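Local coordinates for protein superoxide dismutase [Fe] (Sulfolobus acidocaldarius, PDB 1B06) that converts superoxide radicals into hydrogen peroxide and molecular oxygen, using one iron ion bound in each subunit, at residues K82-N90 with V165-H174; F119-L130 with R184-W192. One frame throughout, in Å; residues are numbered along the deposited sequence.

Interaction 1: residues K82-N90 with V165-H174. With FE (Fe (III) ion), chain G.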
# COMPACT_ATOMS: atom_id res chain seq x y z
N LYS A 82 -17.32 6.14 6.63
CA LYS A 82 -17.53 5.41 7.87
C LYS A 82 -16.61 5.84 9.01
O LYS A 82 -17.06 5.98 10.15
CB LYS A 82 -17.37 3.92 7.62
CG LYS A 82 -18.37 3.36 6.60
CD LYS A 82 -18.44 1.84 6.63
CE LYS A 82 -19.64 1.33 5.86
NZ LYS A 82 -20.85 1.17 6.73
N LEU A 83 -15.34 6.07 8.71
CA LEU A 83 -14.39 6.46 9.74
C LEU A 83 -14.66 7.87 10.27
O LEU A 83 -14.48 8.13 11.46
CB LEU A 83 -12.96 6.38 9.20
CG LEU A 83 -12.43 4.97 8.92
CD1 LEU A 83 -10.97 5.06 8.53
CD2 LEU A 83 -12.61 4.08 10.14
N HIS A 84 -15.10 8.77 9.39
CA HIS A 84 -15.40 10.12 9.82
C HIS A 84 -16.66 10.12 10.68
O HIS A 84 -16.78 10.89 11.63
CB HIS A 84 -15.59 11.04 8.61
CG HIS A 84 -14.30 11.60 8.09
ND1 HIS A 84 -13.54 10.94 7.15
CD2 HIS A 84 -13.61 12.71 8.43
CE1 HIS A 84 -12.43 11.62 6.94
NE2 HIS A 84 -12.45 12.70 7.70
N ALA A 85 -17.59 9.23 10.35
CA ALA A 85 -18.83 9.11 11.09
C ALA A 85 -18.55 8.70 12.53
O ALA A 85 -19.20 9.16 13.46
CB ALA A 85 -19.74 8.10 10.42
N ILE A 86 -17.58 7.81 12.72
CA ILE A 86 -17.22 7.37 14.06
C ILE A 86 -16.49 8.51 14.78
O ILE A 86 -16.75 8.79 15.95
CB ILE A 86 -16.30 6.14 14.02
CG1 ILE A 86 -17.04 4.95 13.43
CG2 ILE A 86 -15.82 5.80 15.43
CD1 ILE A 86 -16.13 3.84 12.93
N TYR A 87 -15.57 9.14 14.06
CA TYR A 87 -14.76 10.24 14.57
C TYR A 87 -15.58 11.35 15.23
O TYR A 87 -15.28 11.77 16.35
CB TYR A 87 -13.92 10.80 13.42
CG TYR A 87 -12.98 11.94 13.76
CD1 TYR A 87 -12.04 11.83 14.78
CD2 TYR A 87 -13.01 13.12 13.01
CE1 TYR A 87 -11.13 12.87 15.04
CE2 TYR A 87 -12.11 14.16 13.26
CZ TYR A 87 -11.18 14.03 14.27
OH TYR A 87 -10.30 15.06 14.50
N TRP A 88 -16.62 11.83 14.54
CA TRP A 88 -17.46 12.89 15.07
C TRP A 88 -18.12 12.48 16.38
O TRP A 88 -18.19 13.26 17.33
CB TRP A 88 -18.56 13.29 14.08
CG TRP A 88 -18.09 13.66 12.71
CD1 TRP A 88 -18.62 13.25 11.52
CD2 TRP A 88 -17.00 14.53 12.37
NE1 TRP A 88 -17.94 13.80 10.47
CE2 TRP A 88 -16.94 14.60 10.96
CE3 TRP A 88 -16.07 15.27 13.12
CZ2 TRP A 88 -15.98 15.37 10.28
CZ3 TRP A 88 -15.12 16.04 12.44
CH2 TRP A 88 -15.09 16.08 11.04
N ASN A 89 -18.61 11.24 16.44
CA ASN A 89 -19.27 10.73 17.63
C ASN A 89 -18.30 10.35 18.74
O ASN A 89 -18.68 10.26 19.91
CB ASN A 89 -20.12 9.52 17.27
CG ASN A 89 -21.38 9.90 16.53
OD1 ASN A 89 -22.18 10.69 17.02
ND2 ASN A 89 -21.57 9.33 15.35
N ASN A 90 -17.04 10.13 18.36
CA ASN A 90 -16.01 9.73 19.31
C ASN A 90 -15.41 10.94 20.03
O ASN A 90 -14.48 10.79 20.82
CB ASN A 90 -14.91 8.96 18.58
CG ASN A 90 -14.22 7.94 19.47
OD1 ASN A 90 -14.87 7.12 20.14
ND2 ASN A 90 -12.90 7.97 19.48
N VAL A 165 -14.27 -0.50 15.98
CA VAL A 165 -13.44 0.62 16.40
C VAL A 165 -13.98 1.15 17.73
O VAL A 165 -15.17 1.41 17.86
CB VAL A 165 -13.50 1.74 15.34
CG1 VAL A 165 -12.72 2.95 15.82
CG2 VAL A 165 -12.95 1.23 14.02
N ILE A 166 -13.09 1.30 18.71
CA ILE A 166 -13.49 1.80 20.03
C ILE A 166 -13.06 3.26 20.21
O ILE A 166 -13.81 4.07 20.77
CB ILE A 166 -12.85 0.96 21.16
CG1 ILE A 166 -13.30 -0.49 21.07
CG2 ILE A 166 -13.22 1.54 22.52
CD1 ILE A 166 -14.81 -0.67 21.15
N LEU A 167 -11.86 3.58 19.74
CA LEU A 167 -11.29 4.93 19.84
C LEU A 167 -10.60 5.25 18.52
O LEU A 167 -10.00 4.38 17.90
CB LEU A 167 -10.28 4.98 21.00
CG LEU A 167 -9.68 6.34 21.37
CD1 LEU A 167 -10.75 7.24 21.95
CD2 LEU A 167 -8.55 6.14 22.38
N ILE A 168 -10.67 6.51 18.09
CA ILE A 168 -10.05 6.87 16.82
C ILE A 168 -9.65 8.33 16.69
O ILE A 168 -10.35 9.23 17.17
CB ILE A 168 -11.00 6.52 15.66
CG1 ILE A 168 -10.31 6.78 14.31
CG2 ILE A 168 -12.28 7.34 15.78
CD1 ILE A 168 -10.94 6.03 13.16
N VAL A 169 -8.52 8.57 16.02
CA VAL A 169 -8.03 9.93 15.79
C VAL A 169 -7.69 10.09 14.32
O VAL A 169 -6.94 9.28 13.76
CB VAL A 169 -6.72 10.25 16.53
CG1 VAL A 169 -6.74 11.69 16.98
CG2 VAL A 169 -6.51 9.31 17.68
N ASP A 170 -8.22 11.14 13.71
CA ASP A 170 -7.95 11.43 12.30
C ASP A 170 -6.60 12.10 12.25
O ASP A 170 -6.36 13.06 12.98
CB ASP A 170 -9.02 12.37 11.75
CG ASP A 170 -8.94 12.54 10.24
OD1 ASP A 170 -7.95 12.08 9.61
OD2 ASP A 170 -9.87 13.15 9.68
N GLU A 171 -5.71 11.60 11.39
CA GLU A 171 -4.38 12.19 11.28
C GLU A 171 -4.05 12.69 9.88
O GLU A 171 -2.88 12.89 9.54
CB GLU A 171 -3.32 11.20 11.76
CG GLU A 171 -3.18 11.16 13.29
CD GLU A 171 -2.01 10.32 13.74
OE1 GLU A 171 -0.86 10.82 13.73
OE2 GLU A 171 -2.23 9.15 14.12
N PHE A 172 -5.08 12.87 9.06
CA PHE A 172 -4.88 13.42 7.73
C PHE A 172 -4.54 14.87 8.05
O PHE A 172 -5.06 15.43 9.02
CB PHE A 172 -6.18 13.38 6.93
CG PHE A 172 -6.29 12.19 6.01
CD1 PHE A 172 -6.35 10.90 6.53
CD2 PHE A 172 -6.35 12.37 4.63
CE1 PHE A 172 -6.46 9.79 5.67
CE2 PHE A 172 -6.46 11.28 3.77
CZ PHE A 172 -6.52 9.98 4.29
N GLU A 173 -3.67 15.50 7.27
CA GLU A 173 -3.28 16.88 7.54
C GLU A 173 -4.46 17.86 7.62
O GLU A 173 -4.38 18.84 8.36
CB GLU A 173 -2.27 17.35 6.50
CG GLU A 173 -0.94 16.66 6.63
CD GLU A 173 0.01 16.99 5.50
OE1 GLU A 173 -0.44 17.05 4.34
OE2 GLU A 173 1.20 17.20 5.79
N HIS A 174 -5.53 17.60 6.88
CA HIS A 174 -6.69 18.49 6.89
C HIS A 174 -7.40 18.52 8.25
O HIS A 174 -8.22 19.39 8.52
CB HIS A 174 -7.69 18.08 5.80
CG HIS A 174 -8.38 16.77 6.05
ND1 HIS A 174 -8.32 15.72 5.17
CD2 HIS A 174 -9.19 16.37 7.06
CE1 HIS A 174 -9.06 14.72 5.62
NE2 HIS A 174 -9.60 15.09 6.76
FE FE G . -10.51 13.67 8.01
O HOH W 1 -11.99 10.69 18.91
O HOH W 2 -9.55 12.02 7.18
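His84 and Asp170 meet at the iron, as in the iron/manganese superoxide dismutases: His84 NE2 binds the ion at 2.2 Å and Asp170 OD2 at 1.9 Å, with imidazole and carboxylate planes 83° apart. His174 NE2 lies at the edge of the His84 ring and supplies a third bond; His33 and a water complete the five ligands. Second-shell bonds orient these groups: Asp170 OD1 closes an Asx turn by accepting a hydrogen bond from Phe172 N at 3.0 Å from above the carboxylate plane, while His84 ND1 is hydrogen-bonded to Gly80 O and His174 ND1 to Glu173 of the second subunit. A CH-pi contact joins Asp170 CB to the face of the Tyr87 ring, 3.9 Å from its centroid; Tyr87 CG, anti to the backbone N (chi1 -179°), brings the ring edge to Ile168 O. Apolar packing centres on Ile168: CD1 meets Leu83 CD2 at 4.0 Å and CG2 meets Ile86 CG2 at 3.9 Å. A water bridges Ile168 O and, weakly, Asn90 O. The axes of 82-89 and 168-170 lie at 111°, and Trp135 of strand 134-140 lies beside Leu83, Ile168 and Asp170, with helices 116-129 and 184-191 packed against Leu167 and Val169.

Interaction 2: residues F119-L130 with R184-W192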
# COMPACT_ATOMS: atom_id res chain seq x y z
N PHE A 119 -1.29 3.85 28.89
CA PHE A 119 -2.05 3.69 27.65
C PHE A 119 -1.93 4.95 26.81
O PHE A 119 -1.65 4.89 25.61
CB PHE A 119 -3.52 3.40 27.94
CG PHE A 119 -4.40 3.50 26.72
CD1 PHE A 119 -4.43 2.46 25.79
CD2 PHE A 119 -5.16 4.64 26.48
CE1 PHE A 119 -5.20 2.56 24.63
CE2 PHE A 119 -5.93 4.75 25.32
CZ PHE A 119 -5.95 3.71 24.40
N LYS A 120 -2.16 6.10 27.45
CA LYS A 120 -2.08 7.39 26.78
C LYS A 120 -0.71 7.58 26.14
O LYS A 120 -0.59 8.09 25.02
CB LYS A 120 -2.33 8.50 27.78
CG LYS A 120 -3.03 9.70 27.21
CD LYS A 120 -4.06 10.22 28.19
CE LYS A 120 -3.86 11.70 28.44
NZ LYS A 120 -3.89 12.01 29.88
N GLN A 121 0.34 7.18 26.86
CA GLN A 121 1.70 7.30 26.36
C GLN A 121 1.93 6.41 25.15
O GLN A 121 2.49 6.85 24.15
CB GLN A 121 2.70 6.89 27.45
CG GLN A 121 3.02 7.98 28.44
CD GLN A 121 3.68 7.45 29.70
OE1 GLN A 121 4.37 6.43 29.66
NE2 GLN A 121 3.48 8.14 30.81
N VAL A 122 1.50 5.15 25.24
CA VAL A 122 1.68 4.20 24.15
C VAL A 122 0.83 4.56 22.94
O VAL A 122 1.29 4.46 21.80
CB VAL A 122 1.33 2.77 24.60
CG1 VAL A 122 1.57 1.80 23.45
CG2 VAL A 122 2.20 2.38 25.79
N PHE A 123 -0.41 4.98 23.18
CA PHE A 123 -1.29 5.36 22.08
C PHE A 123 -0.74 6.58 21.35
O PHE A 123 -0.77 6.66 20.12
CB PHE A 123 -2.70 5.67 22.60
CG PHE A 123 -3.72 5.84 21.50
CD1 PHE A 123 -3.87 7.07 20.86
CD2 PHE A 123 -4.52 4.78 21.10
CE1 PHE A 123 -4.80 7.23 19.83
CE2 PHE A 123 -5.45 4.92 20.07
CZ PHE A 123 -5.59 6.15 19.44
N SER A 124 -0.22 7.54 22.12
CA SER A 124 0.35 8.74 21.52
C SER A 124 1.62 8.42 20.74
O SER A 124 1.86 8.98 19.66
CB SER A 124 0.65 9.78 22.61
OG SER A 124 -0.55 10.33 23.14
N GLU A 125 2.44 7.52 21.28
CA GLU A 125 3.68 7.12 20.62
C GLU A 125 3.36 6.47 19.27
O GLU A 125 4.04 6.71 18.28
CB GLU A 125 4.47 6.14 21.50
CG GLU A 125 5.90 5.95 21.04
CD GLU A 125 6.66 4.94 21.88
OE1 GLU A 125 6.25 4.69 23.03
OE2 GLU A 125 7.68 4.41 21.39
N SER A 126 2.32 5.63 19.25
CA SER A 126 1.90 4.96 18.03
C SER A 126 1.36 5.97 17.01
O SER A 126 1.69 5.90 15.83
CB SER A 126 0.81 3.94 18.36
OG SER A 126 1.27 3.01 19.32
N ALA A 127 0.53 6.90 17.48
CA ALA A 127 -0.06 7.93 16.63
C ALA A 127 1.01 8.80 15.98
O ALA A 127 0.88 9.20 14.82
CB ALA A 127 -1.00 8.81 17.45
N ASN A 128 2.06 9.10 16.73
CA ASN A 128 3.13 9.93 16.21
C ASN A 128 4.07 9.19 15.27
O ASN A 128 4.85 9.81 14.55
CB ASN A 128 3.94 10.52 17.36
CG ASN A 128 3.29 11.76 17.93
OD1 ASN A 128 3.14 12.77 17.25
ND2 ASN A 128 2.88 11.69 19.20
N SER A 129 3.99 7.86 15.26
CA SER A 129 4.85 7.04 14.39
C SER A 129 4.26 6.84 13.00
O SER A 129 4.95 6.38 12.09
CB SER A 129 5.12 5.68 15.04
OG SER A 129 4.01 4.82 14.91
N LEU A 130 2.98 7.18 12.84
CA LEU A 130 2.29 7.04 11.56
C LEU A 130 3.00 7.82 10.45
O LEU A 130 3.15 9.04 10.53
CB LEU A 130 0.85 7.52 11.70
CG LEU A 130 0.05 7.74 10.42
CD1 LEU A 130 -0.28 6.40 9.78
CD2 LEU A 130 -1.23 8.50 10.73
N ARG A 184 1.72 18.20 14.27
CA ARG A 184 0.82 17.09 14.51
C ARG A 184 0.80 16.64 15.97
O ARG A 184 -0.25 16.29 16.51
CB ARG A 184 1.23 15.93 13.60
CG ARG A 184 0.16 14.88 13.38
CD ARG A 184 0.79 13.52 13.37
NE ARG A 184 0.65 12.85 12.09
CZ ARG A 184 1.45 11.88 11.66
NH1 ARG A 184 2.46 11.46 12.41
NH2 ARG A 184 1.23 11.32 10.48
N GLY A 185 1.97 16.65 16.61
CA GLY A 185 2.07 16.24 18.00
C GLY A 185 1.26 17.12 18.92
O GLY A 185 0.66 16.63 19.88
N ASP A 186 1.24 18.43 18.64
CA ASP A 186 0.47 19.39 19.44
C ASP A 186 -1.02 19.09 19.30
O ASP A 186 -1.77 19.20 20.26
CB ASP A 186 0.75 20.81 18.96
CG ASP A 186 2.14 21.28 19.30
OD1 ASP A 186 3.02 20.43 19.56
OD2 ASP A 186 2.36 22.51 19.31
N TYR A 187 -1.43 18.73 18.08
CA TYR A 187 -2.83 18.42 17.81
C TYR A 187 -3.26 17.18 18.59
O TYR A 187 -4.34 17.15 19.18
CB TYR A 187 -3.03 18.20 16.30
CG TYR A 187 -4.21 17.34 15.91
CD1 TYR A 187 -5.52 17.76 16.13
CD2 TYR A 187 -4.02 16.09 15.30
CE1 TYR A 187 -6.62 16.97 15.75
CE2 TYR A 187 -5.10 15.29 14.92
CZ TYR A 187 -6.40 15.74 15.14
OH TYR A 187 -7.46 14.94 14.77
N LEU A 188 -2.40 16.17 18.60
CA LEU A 188 -2.71 14.93 19.32
C LEU A 188 -2.87 15.17 20.82
O LEU A 188 -3.72 14.55 21.46
CB LEU A 188 -1.62 13.89 19.06
CG LEU A 188 -1.57 13.33 17.63
CD1 LEU A 188 -0.25 12.59 17.40
CD2 LEU A 188 -2.78 12.42 17.41
N ASN A 189 -2.06 16.06 21.37
CA ASN A 189 -2.16 16.38 22.79
C ASN A 189 -3.47 17.10 23.08
O ASN A 189 -4.09 16.89 24.12
CB ASN A 189 -0.99 17.26 23.22
CG ASN A 189 0.22 16.45 23.62
OD1 ASN A 189 0.09 15.30 24.04
ND2 ASN A 189 1.40 17.03 23.50
N ALA A 190 -3.90 17.96 22.16
CA ALA A 190 -5.15 18.69 22.33
C ALA A 190 -6.36 17.77 22.22
O ALA A 190 -7.32 17.89 22.98
CB ALA A 190 -5.26 19.80 21.29
N TRP A 191 -6.30 16.85 21.26
CA TRP A 191 -7.38 15.90 21.00
C TRP A 191 -7.85 15.14 22.24
O TRP A 191 -9.04 14.87 22.40
CB TRP A 191 -6.95 14.93 19.89
CG TRP A 191 -7.84 13.72 19.74
CD1 TRP A 191 -9.10 13.69 19.20
CD2 TRP A 191 -7.56 12.39 20.18
NE1 TRP A 191 -9.62 12.41 19.29
CE2 TRP A 191 -8.69 11.60 19.88
CE3 TRP A 191 -6.46 11.78 20.80
CZ2 TRP A 191 -8.76 10.23 20.18
CZ3 TRP A 191 -6.53 10.42 21.11
CH2 TRP A 191 -7.67 9.67 20.80
N TRP A 192 -6.92 14.79 23.13
CA TRP A 192 -7.28 14.06 24.35
C TRP A 192 -8.33 14.80 25.18
O TRP A 192 -9.08 14.19 25.94
CB TRP A 192 -6.03 13.81 25.22
CG TRP A 192 -5.10 12.76 24.68
CD1 TRP A 192 -3.86 12.96 24.15
CD2 TRP A 192 -5.33 11.34 24.62
NE1 TRP A 192 -3.30 11.76 23.77
CE2 TRP A 192 -4.18 10.75 24.05
CE3 TRP A 192 -6.39 10.51 25.00
CZ2 TRP A 192 -4.06 9.37 23.84
CZ3 TRP A 192 -6.28 9.13 24.79
CH2 TRP A 192 -5.12 8.58 24.22
O HOH W 3 3.68 13.40 14.87
O HOH W 4 1.87 14.32 21.02
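Lys120 lays its aliphatic chain over one face of the Trp192 indole, CG 3.6 Å from the centroid of the six-membered ring. Along the indole edge, Trp192 NE1 donates to Ser124 OG at 3.2 Å, nearly in the ring plane. Phe123 CD1 approaches Trp192 CZ2 obliquely, and its CE1 touches Trp191 CZ3, joining the three rings in an aromatic cluster. Farther along, Leu188 CD1 touches Ala127 CB at 3.9 Å and the Asn128 amide. At the far end the Arg184 guanidinium closes a fork on Leu130 O, NH2 at 3.0 Å above the carbonyl plane and NH1 at 3.1 Å in it, on a lone pair. In the second shell, Ser124 OG, beside its own backbone N (chi1 -71°), donates to Lys120 O and so turns its oxygen to receive the indole; Trp191 CZ3 covers the opposite indole face, and Glu171 forms a salt bridge with Arg184 NE. An alanine in place of Trp192 would probably open a gap between Lys120 and Trp191 and cost Ser124 OG its N-H donor. The two helical segments, antiparallel at 146°, are joined by aromatic and aliphatic packing and by hydrogen bonds at Ser124 and Leu130 O, and the Glu171 carboxylate probably offsets the guanidinium charge.

How the interactions relate
From the N terminus the chain first supplies 82-90, at the end of helix 67-89 in the alpha-hairpin domain, then 119-130, on helix 116-129 of the C-terminal domain. Next, 165-174 returns to the first and closes interaction 1 over 74 intervening residues; 184-192 then returns to the second and closes interaction 2 over 53. The two loops cross rather than nest. Interaction 1 ties the two domains together at the metal, whereas interaction 2 pairs two helices within the C-terminal domain. Their centres are 14 Å apart, and they touch: Tyr187 OH lies 2.8 Å from both Asp170 O and Tyr87 OH, probably hydrogen-bonded to each, and Val169 packs on Trp191.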